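Local coordinates for protein TRAS1 ORF2p (Bombyx mori, PDB 1WDU) that forms the endonuclease domain of a telomere-specific non-LTR retrotransposon protein, a domain that probably nicks target DNA to prime reverse transcription, at residues I39-T43 / R44-I48; I85-D89 / H90-V94; P126-I130 / E131-E135; G176-E180 / L181-I185. The protein carries 1 engineered substitution. All coordinates share one frame; numbering follows the deposited sequence.

Contact 1: I39-T43 / R44-I48; sequences IEAAT and RKAAI
Ala41 and Ala46 join where the helix ends, and both the backbone and the methyls testify to a Schellman motif. Its outer bond runs from Ala46 N to Ala41 O at 2.9 Å, in the carbonyl plane and on a lone pair, with an N-H...O angle of 159°. The inner bond, Lys45 N to Ala42 O at 3.1 Å, is more bent and arrives from well above the carbonyl plane. Lys45 makes the turn possible with its positive phi (57°) and is the C-prime residue. Just before the reversal, Arg44 N still donates to Glu40 O at 2.8 Å, an ordinary i to i+4 helical bond.

The tight side is apolar and buried: Ala41 CB meets Ala46 CB at 4.2 Å. A water donates to Ala41 O and to Ala46 O, giving the first carbonyl a further partner beside the Ala46 amide. The other side is looser. Here Glu40 and Arg44 lie side by side and point the same way, their carboxylate and guanidinium planes 80° apart. Glu40 OE2 lies near the guanidinium plane, at its edge, but the salt bridge to Arg44 NH1 is long, 3.4 Å, and its hydrogen bond weak; the stronger partner of Arg44 is Asp226.

Ala41 and Ala46 both rest on Leu23 of strand 20-26, and beyond the turn the chain enters strand 48-52, where Ile48 packs on Val22, also of strand 20-26.

Contact 2: I85-D89 / H90-V94; sequences IAVFD and HDLDV
Asp89 reaches forward with its carboxylate to the amides of Asp91 and Leu92, and the polar part of the contact rests on one oxygen. Asp89 OD2 accepts from Asp91 N at 3.0 Å and from Leu92 N at 3.1 Å, with similar N-H...O angles of 137° and 138°. The two donors differ in approach: the Asp91 amide meets the oxygen nearly along its C-O axis, the Leu92 amide from above the carboxylate plane. The first bond defines an Asx turn. With CG trans to the backbone N (chi1 -177°), the Asp89 side chain follows the chain direction and brings OD2 within reach of both amides. A weak bond from His90 ND1 to Asp91 OD1 lies farther out, on the exposed side.

This turn carries the chain from strand 83-87 of the six-stranded sheet to strand 93-96 of the seven-stranded one, the two sheets of the four-layered alpha/beta sandwich of DNase I-like nucleases.

Apolar contacts make up the rest. Val87 uses both branches: CG1 meets Leu92 CD2 at 4.2 Å, and CG2 meets Val94 CG2 at 4.1 Å, the two valines sliding past each other in opposite directions. Leu92 crosses Asp89 at about a right angle, its CB 3.7 Å from Asp89 CG. Val87 and Val94 both also touch Arg69 and Phe71 of strand 69-72, while Leu92 reaches Ile110 and Val94 reaches Val108, both of strand 105-111.

Contact 3: P126-I130 / E131-E135; sequences PDKPI and ESYLE
Lys128 and Pro129 are extended and the chain turns at Ile130, whose O accepts from Leu134 N at 3.0 Å (N-H...O angle 144°, donor nearly on the line of the carbonyl bond), the first i to i+4 bond leading into helix 131-142.

The side chains gather in two groups. In the first, Ile130 crosses Leu134 at a slant. Its CG1 branch is trans to the backbone N (chi1 -164°) and the chain continues extended, which carries CD1 to 4.0 Å from Leu134 CD2; the other branch, CG2, lies 4.1 Å from Leu134 CD1. The two leucine methyls thus each take a different part of the isoleucine. Leu134 CG also sits 3.3 Å from Ile130 O, close beside the carbonyl that its own amide binds.

The second group surrounds Tyr133. Its CB comes within 3.4 Å of Ile130 O, and the ring reaches back along the incoming chain: CD1 lies 3.9 Å from Pro129 O, and the OH end comes to 3.9 Å from Lys128 CB. The lysine then bends away at chi2, carrying its amine from the ring. On the exposed side Glu131, bent at chi2, turns OE2 back toward Pro129 CB, while its OE1 accepts a weak bond from Gln173.

Helix 169-181 covers the aliphatic side, with Ile130 on Arg170 and Gln173 and Leu134 on Gln173 and Thr177; Arg170 also donates to Lys128 O. The Tyr133 ring lies against Phe124, just beyond strand 116-123, their planes only about 10° apart.

Contact 4: G176-E180 / L181-I185; sequences GTLGE and LGLHI
Leu178 O draws two amides of the following segment: Leu183 N binds it at 3.0 Å with an N-H...O angle of 152°, and Leu181 N adds a weak bond. Leu181 N has a straighter helical partner in Thr177 O at 3.1 Å. Its side chain lies close to that oxygen, CG being 3.2 Å from Thr177 O, and runs alongside Thr177 so that CD1 meets Thr177 CG2 at 4.0 Å.

The bond from Leu183 to Leu178, together with the positive phi of Gly182 (72°), has the pattern of a Schellman motif closing helix 169-181; the inner bond, Gly182 N to Gly179 O, is weak at 3.5 Å. The reversal leads on to strand 184-185, which pairs with strand 204-212 of the seven-stranded sheet.

Leu178 is the apolar centre of the turn. Its CG touches Leu183 CB at 3.9 Å and its CD2 touches Ile185 CG1 at 4.0 Å, and it crosses both side chains at about a right angle. Leu181 and Leu183 both pack on Ile137 of helix 131-142. Glu180, on the exposed side, reaches away to a salt bridge with Lys138 of that helix, and Ile185 leans on Trp161 and Trp162.

Along the chain the contacts follow in series; in space they form two pairs. Contacts 1 and 2, centres 12 Å apart, touch: Ala47 O probably accepts from Phe88 N at 2.9 Å, and Ala41 CB packs on Phe88 CZ, joining helix 31-44 to strand 83-87. Contacts 3 and 4, centres 16 Å apart, are the start of helix 131-142 and the end of helix 169-181, which touch where Leu134 CD1 comes to 3.3 Å from Thr177 OG1. Between the pairs, centres are 28 to 31 Å apart. Contacts 2 and 4 reach the seven-stranded sheet through strands 93-96 and 184-185; the helix ends of contacts 1, 3 and 4 fit the outer helical layers of a four-layered sandwich.

Contact 1: I39-T43 / R44-I48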
loop_
_atom_site.group_PDB
_atom_site.type_symbol
_atom_site.label_atom_id
_atom_site.label_comp_id
_atom_site.label_asym_id
_atom_site.label_seq_id
_atom_site.Cartn_x
_atom_site.Cartn_y
_atom_site.Cartn_z
ATOM N N ILE A 39 -15.357 3.677 -7.493
ATOM C CA ILE A 39 -15.578 4.169 -8.848
ATOM C C ILE A 39 -14.337 4.069 -9.720
ATOM O O ILE A 39 -14.421 3.675 -10.886
ATOM C CB ILE A 39 -16.097 5.639 -8.818
ATOM C CG1 ILE A 39 -17.545 5.658 -8.306
ATOM C CG2 ILE A 39 -16.011 6.274 -10.211
ATOM C CD1 ILE A 39 -18.086 7.039 -8.087
ATOM N N GLU A 40 -13.186 4.420 -9.153
ATOM C CA GLU A 40 -11.909 4.370 -9.865
ATOM C C GLU A 40 -11.493 2.940 -10.190
ATOM O O GLU A 40 -10.942 2.672 -11.257
ATOM C CB GLU A 40 -10.810 5.026 -9.026
ATOM C CG GLU A 40 -10.994 6.524 -8.801
ATOM C CD GLU A 40 -10.856 7.339 -10.078
ATOM O OE1 GLU A 40 -11.782 7.301 -10.923
ATOM O OE2 GLU A 40 -9.813 8.015 -10.232
ATOM N N ALA A 41 -11.747 2.030 -9.254
ATOM C CA ALA A 41 -11.409 0.623 -9.432
ATOM C C ALA A 41 -12.256 0.030 -10.552
ATOM O O ALA A 41 -11.765 -0.771 -11.356
ATOM C CB ALA A 41 -11.646 -0.147 -8.136
ATOM N N ALA A 42 -13.530 0.413 -10.593
ATOM C CA ALA A 42 -14.431 -0.071 -11.638
ATOM C C ALA A 42 -13.939 0.465 -12.976
ATOM O O ALA A 42 -13.714 -0.295 -13.915
ATOM C CB ALA A 42 -15.854 0.407 -11.377
ATOM N N THR A 43 -13.758 1.782 -13.038
ATOM C CA THR A 43 -13.296 2.465 -14.242
ATOM C C THR A 43 -11.985 1.904 -14.774
ATOM O O THR A 43 -11.905 1.481 -15.928
ATOM C CB THR A 43 -13.102 3.970 -13.981
ATOM O OG1 THR A 43 -14.337 4.541 -13.535
ATOM C CG2 THR A 43 -12.655 4.671 -15.249
ATOM N N ARG A 44 -10.955 1.916 -13.931
ATOM C CA ARG A 44 -9.640 1.410 -14.306
ATOM C C ARG A 44 -9.582 -0.114 -14.401
ATOM O O ARG A 44 -8.592 -0.672 -14.877
ATOM C CB ARG A 44 -8.593 1.868 -13.299
ATOM C CG ARG A 44 -8.140 3.292 -13.459
ATOM C CD ARG A 44 -6.864 3.501 -12.668
ATOM N NE ARG A 44 -6.166 4.714 -13.078
ATOM C CZ ARG A 44 -6.596 5.945 -12.834
ATOM N NH1 ARG A 44 -7.729 6.135 -12.169
ATOM N NH2 ARG A 44 -5.892 6.985 -13.265
ATOM N N LYS A 45 -10.642 -0.778 -13.952
ATOM C CA LYS A 45 -10.690 -2.234 -13.964
ATOM C C LYS A 45 -9.498 -2.749 -13.168
ATOM O O LYS A 45 -8.703 -3.567 -13.646
ATOM C CB LYS A 45 -10.668 -2.766 -15.407
ATOM C CG LYS A 45 -12.046 -2.745 -16.083
ATOM C CD LYS A 45 -11.969 -3.041 -17.578
ATOM C CE LYS A 45 -11.298 -1.904 -18.345
ATOM N NZ LYS A 45 -11.260 -2.157 -19.820
ATOM N N ALA A 46 -9.381 -2.240 -11.945
ATOM C CA ALA A 46 -8.300 -2.618 -11.049
ATOM C C ALA A 46 -8.589 -3.968 -10.404
ATOM O O ALA A 46 -9.742 -4.336 -10.198
ATOM C CB ALA A 46 -8.123 -1.554 -9.979
ATOM N N ALA A 47 -7.536 -4.711 -10.094
ATOM C CA ALA A 47 -7.698 -6.006 -9.457
ATOM C C ALA A 47 -7.501 -5.876 -7.954
ATOM O O ALA A 47 -8.135 -6.586 -7.178
ATOM C CB ALA A 47 -6.690 -6.998 -10.021
ATOM N N ILE A 48 -6.633 -4.942 -7.558
ATOM C CA ILE A 48 -6.291 -4.737 -6.155
ATOM C C ILE A 48 -6.265 -3.274 -5.695
ATOM O O ILE A 48 -5.995 -2.350 -6.470
ATOM C CB ILE A 48 -4.876 -5.311 -5.853
ATOM C CG1 ILE A 48 -4.797 -6.794 -6.247
ATOM C CG2 ILE A 48 -4.531 -5.112 -4.373
ATOM C CD1 ILE A 48 -5.523 -7.717 -5.308
HETATM O O HOH W 1 -12.362 -3.767 -11.150
#

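Contact 2: I85-D89 / H90-V94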
loop_
_atom_site.group_PDB
_atom_site.type_symbol
_atom_site.label_atom_id
_atom_site.label_comp_id
_atom_site.label_asym_id
_atom_site.label_seq_id
_atom_site.Cartn_x
_atom_site.Cartn_y
_atom_site.Cartn_z
ATOM N N ILE A 85 -6.911 -4.396 2.482
ATOM C CA ILE A 85 -6.608 -4.759 1.118
ATOM C C ILE A 85 -7.903 -5.218 0.448
ATOM O O ILE A 85 -8.553 -6.162 0.901
ATOM C CB ILE A 85 -5.539 -5.866 1.069
ATOM C CG1 ILE A 85 -4.213 -5.317 1.618
ATOM C CG2 ILE A 85 -5.378 -6.369 -0.355
ATOM C CD1 ILE A 85 -3.067 -6.328 1.680
ATOM N N ALA A 86 -8.285 -4.527 -0.619
ATOM C CA ALA A 86 -9.499 -4.873 -1.355
ATOM C C ALA A 86 -9.150 -5.625 -2.634
ATOM O O ALA A 86 -8.301 -5.196 -3.418
ATOM C CB ALA A 86 -10.284 -3.612 -1.698
ATOM N N VAL A 87 -9.803 -6.758 -2.837
ATOM C CA VAL A 87 -9.578 -7.549 -4.031
ATOM C C VAL A 87 -10.851 -7.476 -4.867
ATOM O O VAL A 87 -11.889 -8.012 -4.479
ATOM C CB VAL A 87 -9.263 -9.019 -3.682
ATOM C CG1 VAL A 87 -9.006 -9.808 -4.956
ATOM C CG2 VAL A 87 -8.035 -9.086 -2.758
ATOM N N PHE A 88 -10.777 -6.784 -6.000
ATOM C CA PHE A 88 -11.929 -6.644 -6.885
ATOM C C PHE A 88 -12.009 -7.793 -7.891
ATOM O O PHE A 88 -13.074 -8.076 -8.444
ATOM C CB PHE A 88 -11.874 -5.301 -7.630
ATOM C CG PHE A 88 -11.762 -4.113 -6.719
ATOM C CD1 PHE A 88 -10.511 -3.640 -6.314
ATOM C CD2 PHE A 88 -12.903 -3.504 -6.213
ATOM C CE1 PHE A 88 -10.400 -2.575 -5.412
ATOM C CE2 PHE A 88 -12.807 -2.444 -5.312
ATOM C CZ PHE A 88 -11.552 -1.980 -4.911
ATOM N N ASP A 89 -10.879 -8.451 -8.129
ATOM C CA ASP A 89 -10.842 -9.568 -9.057
ATOM C C ASP A 89 -11.489 -10.765 -8.366
ATOM O O ASP A 89 -10.927 -11.344 -7.436
ATOM C CB ASP A 89 -9.396 -9.871 -9.458
ATOM C CG ASP A 89 -9.294 -10.978 -10.494
ATOM O OD1 ASP A 89 -8.376 -10.918 -11.337
ATOM O OD2 ASP A 89 -10.120 -11.912 -10.459
ATOM N N HIS A 90 -12.683 -11.117 -8.837
ATOM C CA HIS A 90 -13.483 -12.209 -8.283
ATOM C C HIS A 90 -12.859 -13.608 -8.302
ATOM O O HIS A 90 -13.123 -14.412 -7.402
ATOM C CB HIS A 90 -14.845 -12.238 -9.000
ATOM C CG HIS A 90 -15.803 -13.256 -8.458
ATOM N ND1 HIS A 90 -15.614 -14.615 -8.605
ATOM C CD2 HIS A 90 -16.960 -13.112 -7.768
ATOM C CE1 HIS A 90 -16.612 -15.264 -8.028
ATOM N NE2 HIS A 90 -17.443 -14.375 -7.512
ATOM N N ASP A 91 -12.027 -13.903 -9.298
ATOM C CA ASP A 91 -11.433 -15.236 -9.404
ATOM C C ASP A 91 -10.022 -15.393 -8.870
ATOM O O ASP A 91 -9.535 -16.514 -8.727
ATOM C CB ASP A 91 -11.470 -15.718 -10.859
ATOM C CG ASP A 91 -12.887 -15.934 -11.368
ATOM O OD1 ASP A 91 -13.678 -16.603 -10.672
ATOM O OD2 ASP A 91 -13.205 -15.440 -12.467
ATOM N N LEU A 92 -9.363 -14.280 -8.581
ATOM C CA LEU A 92 -8.007 -14.317 -8.051
ATOM C C LEU A 92 -7.916 -15.125 -6.752
ATOM O O LEU A 92 -8.700 -14.924 -5.828
ATOM C CB LEU A 92 -7.523 -12.886 -7.804
ATOM C CG LEU A 92 -6.076 -12.698 -7.357
ATOM C CD1 LEU A 92 -5.135 -13.378 -8.355
ATOM C CD2 LEU A 92 -5.775 -11.204 -7.255
ATOM N N ASP A 93 -6.961 -16.045 -6.693
ATOM C CA ASP A 93 -6.756 -16.865 -5.502
ATOM C C ASP A 93 -6.150 -15.996 -4.398
ATOM O O ASP A 93 -5.168 -15.283 -4.612
ATOM C CB ASP A 93 -5.813 -18.036 -5.816
ATOM C CG ASP A 93 -6.556 -19.295 -6.246
ATOM O OD1 ASP A 93 -7.518 -19.183 -7.035
ATOM O OD2 ASP A 93 -6.173 -20.400 -5.799
ATOM N N VAL A 94 -6.736 -16.072 -3.211
ATOM C CA VAL A 94 -6.274 -15.281 -2.083
ATOM C C VAL A 94 -5.973 -16.122 -0.845
ATOM O O VAL A 94 -6.649 -17.118 -0.568
ATOM C CB VAL A 94 -7.332 -14.206 -1.715
ATOM C CG1 VAL A 94 -6.989 -13.557 -0.390
ATOM C CG2 VAL A 94 -7.407 -13.163 -2.818
#

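Contact 3: P126-I130 / E131-E135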
loop_
_atom_site.group_PDB
_atom_site.type_symbol
_atom_site.label_atom_id
_atom_site.label_comp_id
_atom_site.label_asym_id
_atom_site.label_seq_id
_atom_site.Cartn_x
_atom_site.Cartn_y
_atom_site.Cartn_z
ATOM N N PRO A 126 1.580 9.284 12.404
ATOM C CA PRO A 126 2.612 10.317 12.301
ATOM C C PRO A 126 3.154 10.702 13.679
ATOM O O PRO A 126 4.238 11.279 13.785
ATOM C CB PRO A 126 1.865 11.473 11.651
ATOM C CG PRO A 126 0.527 11.374 12.321
ATOM C CD PRO A 126 0.237 9.875 12.240
ATOM N N ASP A 127 2.390 10.371 14.719
ATOM C CA ASP A 127 2.749 10.704 16.095
ATOM C C ASP A 127 3.121 9.506 16.975
ATOM O O ASP A 127 3.084 9.600 18.198
ATOM C CB ASP A 127 1.596 11.488 16.734
ATOM C CG ASP A 127 0.271 10.719 16.709
ATOM O OD1 ASP A 127 0.027 9.957 15.745
ATOM O OD2 ASP A 127 -0.538 10.889 17.650
ATOM N N LYS A 128 3.488 8.392 16.348
ATOM C CA LYS A 128 3.874 7.174 17.057
ATOM C C LYS A 128 5.250 6.730 16.554
ATOM O O LYS A 128 5.562 6.891 15.376
ATOM C CB LYS A 128 2.848 6.062 16.789
ATOM C CG LYS A 128 1.528 6.173 17.563
ATOM C CD LYS A 128 1.680 5.647 18.987
ATOM C CE LYS A 128 0.356 5.612 19.748
ATOM N NZ LYS A 128 -0.174 6.966 20.071
ATOM N N PRO A 129 6.095 6.179 17.448
ATOM C CA PRO A 129 7.447 5.704 17.105
ATOM C C PRO A 129 7.402 4.760 15.903
ATOM O O PRO A 129 6.593 3.832 15.881
ATOM C CB PRO A 129 7.891 4.985 18.377
ATOM C CG PRO A 129 7.203 5.760 19.459
ATOM C CD PRO A 129 5.820 5.990 18.885
ATOM N N ILE A 130 8.265 4.980 14.911
ATOM C CA ILE A 130 8.249 4.128 13.723
ATOM C C ILE A 130 8.939 2.788 13.954
ATOM O O ILE A 130 8.738 1.838 13.181
ATOM C CB ILE A 130 8.893 4.839 12.483
ATOM C CG1 ILE A 130 8.509 4.087 11.202
ATOM C CG2 ILE A 130 10.408 4.908 12.622
ATOM C CD1 ILE A 130 9.066 4.693 9.922
ATOM N N GLU A 131 9.728 2.716 15.030
ATOM C CA GLU A 131 10.464 1.505 15.381
ATOM C C GLU A 131 9.653 0.207 15.365
ATOM O O GLU A 131 10.034 -0.749 14.696
ATOM C CB GLU A 131 11.120 1.643 16.766
ATOM C CG GLU A 131 12.466 2.352 16.788
ATOM C CD GLU A 131 12.338 3.860 16.882
ATOM O OE1 GLU A 131 13.351 4.517 17.198
ATOM O OE2 GLU A 131 11.230 4.387 16.641
ATOM N N SER A 132 8.549 0.158 16.108
ATOM C CA SER A 132 7.750 -1.070 16.153
ATOM C C SER A 132 7.196 -1.456 14.786
ATOM O O SER A 132 7.041 -2.641 14.486
ATOM C CB SER A 132 6.605 -0.948 17.166
ATOM O OG SER A 132 5.726 0.113 16.843
ATOM N N TYR A 133 6.906 -0.461 13.955
ATOM C CA TYR A 133 6.382 -0.730 12.621
ATOM C C TYR A 133 7.488 -1.287 11.714
ATOM O O TYR A 133 7.221 -2.092 10.819
ATOM C CB TYR A 133 5.800 0.550 12.020
ATOM C CG TYR A 133 4.681 1.147 12.843
ATOM C CD1 TYR A 133 4.494 2.530 12.902
ATOM C CD2 TYR A 133 3.803 0.332 13.562
ATOM C CE1 TYR A 133 3.464 3.088 13.657
ATOM C CE2 TYR A 133 2.767 0.884 14.322
ATOM C CZ TYR A 133 2.607 2.261 14.363
ATOM O OH TYR A 133 1.589 2.809 15.107
ATOM N N LEU A 134 8.728 -0.860 11.942
ATOM C CA LEU A 134 9.838 -1.354 11.136
ATOM C C LEU A 134 10.076 -2.831 11.469
ATOM O O LEU A 134 10.438 -3.628 10.593
ATOM C CB LEU A 134 11.102 -0.526 11.387
ATOM C CG LEU A 134 11.046 0.946 10.954
ATOM C CD1 LEU A 134 12.392 1.611 11.216
ATOM C CD2 LEU A 134 10.702 1.038 9.473
ATOM N N GLU A 135 9.856 -3.186 12.735
ATOM C CA GLU A 135 10.014 -4.571 13.194
ATOM C C GLU A 135 8.951 -5.427 12.509
ATOM O O GLU A 135 9.218 -6.557 12.090
ATOM C CB GLU A 135 9.828 -4.683 14.715
ATOM C CG GLU A 135 10.786 -3.857 15.563
ATOM C CD GLU A 135 10.452 -3.928 17.052
ATOM O OE1 GLU A 135 9.257 -3.771 17.413
ATOM O OE2 GLU A 135 11.385 -4.132 17.864
#

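Contact 4: G176-E180 / L181-I185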
loop_
_atom_site.group_PDB
_atom_site.type_symbol
_atom_site.label_atom_id
_atom_site.label_comp_id
_atom_site.label_asym_id
_atom_site.label_seq_id
_atom_site.Cartn_x
_atom_site.Cartn_y
_atom_site.Cartn_z
ATOM N N GLY A 176 16.772 2.761 6.120
ATOM C CA GLY A 176 17.733 1.849 6.715
ATOM C C GLY A 176 17.167 0.445 6.729
ATOM O O GLY A 176 17.842 -0.525 6.374
ATOM N N THR A 177 15.909 0.340 7.145
ATOM C CA THR A 177 15.233 -0.945 7.184
ATOM C C THR A 177 15.130 -1.506 5.768
ATOM O O THR A 177 15.386 -2.689 5.542
ATOM C CB THR A 177 13.836 -0.796 7.806
ATOM O OG1 THR A 177 13.979 -0.357 9.163
ATOM C CG2 THR A 177 13.080 -2.111 7.780
ATOM N N LEU A 178 14.763 -0.666 4.805
ATOM C CA LEU A 178 14.664 -1.150 3.431
ATOM C C LEU A 178 15.996 -1.737 2.986
ATOM O O LEU A 178 16.038 -2.813 2.388
ATOM C CB LEU A 178 14.258 -0.024 2.486
ATOM C CG LEU A 178 12.758 0.197 2.276
ATOM C CD1 LEU A 178 11.989 0.030 3.582
ATOM C CD2 LEU A 178 12.558 1.585 1.679
ATOM N N GLY A 179 17.081 -1.025 3.296
ATOM C CA GLY A 179 18.413 -1.479 2.928
ATOM C C GLY A 179 18.767 -2.856 3.466
ATOM O O GLY A 179 19.355 -3.672 2.761
ATOM N N GLU A 180 18.412 -3.117 4.718
ATOM C CA GLU A 180 18.691 -4.404 5.339
ATOM C C GLU A 180 17.893 -5.538 4.707
ATOM O O GLU A 180 18.357 -6.683 4.647
ATOM C CB GLU A 180 18.361 -4.347 6.831
ATOM C CG GLU A 180 19.378 -3.618 7.684
ATOM C CD GLU A 180 18.802 -3.204 9.027
ATOM O OE1 GLU A 180 18.048 -4.006 9.630
ATOM O OE2 GLU A 180 19.107 -2.077 9.478
ATOM N N LEU A 181 16.693 -5.222 4.236
ATOM C CA LEU A 181 15.824 -6.233 3.648
ATOM C C LEU A 181 15.928 -6.371 2.137
ATOM O O LEU A 181 15.317 -7.265 1.550
ATOM C CB LEU A 181 14.373 -5.946 4.034
ATOM C CG LEU A 181 14.129 -5.665 5.522
ATOM C CD1 LEU A 181 12.639 -5.505 5.766
ATOM C CD2 LEU A 181 14.692 -6.792 6.374
ATOM N N GLY A 182 16.707 -5.506 1.503
ATOM C CA GLY A 182 16.824 -5.584 0.057
ATOM C C GLY A 182 15.556 -5.100 -0.640
ATOM O O GLY A 182 15.303 -5.449 -1.793
ATOM N N LEU A 183 14.761 -4.292 0.059
ATOM C CA LEU A 183 13.523 -3.755 -0.493
ATOM C C LEU A 183 13.832 -2.533 -1.357
ATOM O O LEU A 183 14.642 -1.680 -0.985
ATOM C CB LEU A 183 12.555 -3.395 0.646
ATOM C CG LEU A 183 12.131 -4.608 1.491
ATOM C CD1 LEU A 183 11.258 -4.171 2.657
ATOM C CD2 LEU A 183 11.380 -5.601 0.612
ATOM N N HIS A 184 13.180 -2.448 -2.511
ATOM C CA HIS A 184 13.421 -1.357 -3.443
ATOM C C HIS A 184 12.217 -0.459 -3.657
ATOM O O HIS A 184 11.103 -0.929 -3.856
ATOM C CB HIS A 184 13.887 -1.943 -4.771
ATOM C CG HIS A 184 15.085 -2.829 -4.639
ATOM N ND1 HIS A 184 16.375 -2.343 -4.625
ATOM C CD2 HIS A 184 15.185 -4.167 -4.451
ATOM C CE1 HIS A 184 17.217 -3.343 -4.433
ATOM N NE2 HIS A 184 16.521 -4.460 -4.323
ATOM N N ILE A 185 12.468 0.843 -3.609
ATOM C CA ILE A 185 11.441 1.853 -3.777
ATOM C C ILE A 185 10.874 1.872 -5.185
ATOM O O ILE A 185 11.609 1.787 -6.169
ATOM C CB ILE A 185 11.998 3.246 -3.446
ATOM C CG1 ILE A 185 12.456 3.272 -1.984
ATOM C CG2 ILE A 185 10.929 4.309 -3.679
ATOM C CD1 ILE A 185 13.264 4.493 -1.615
#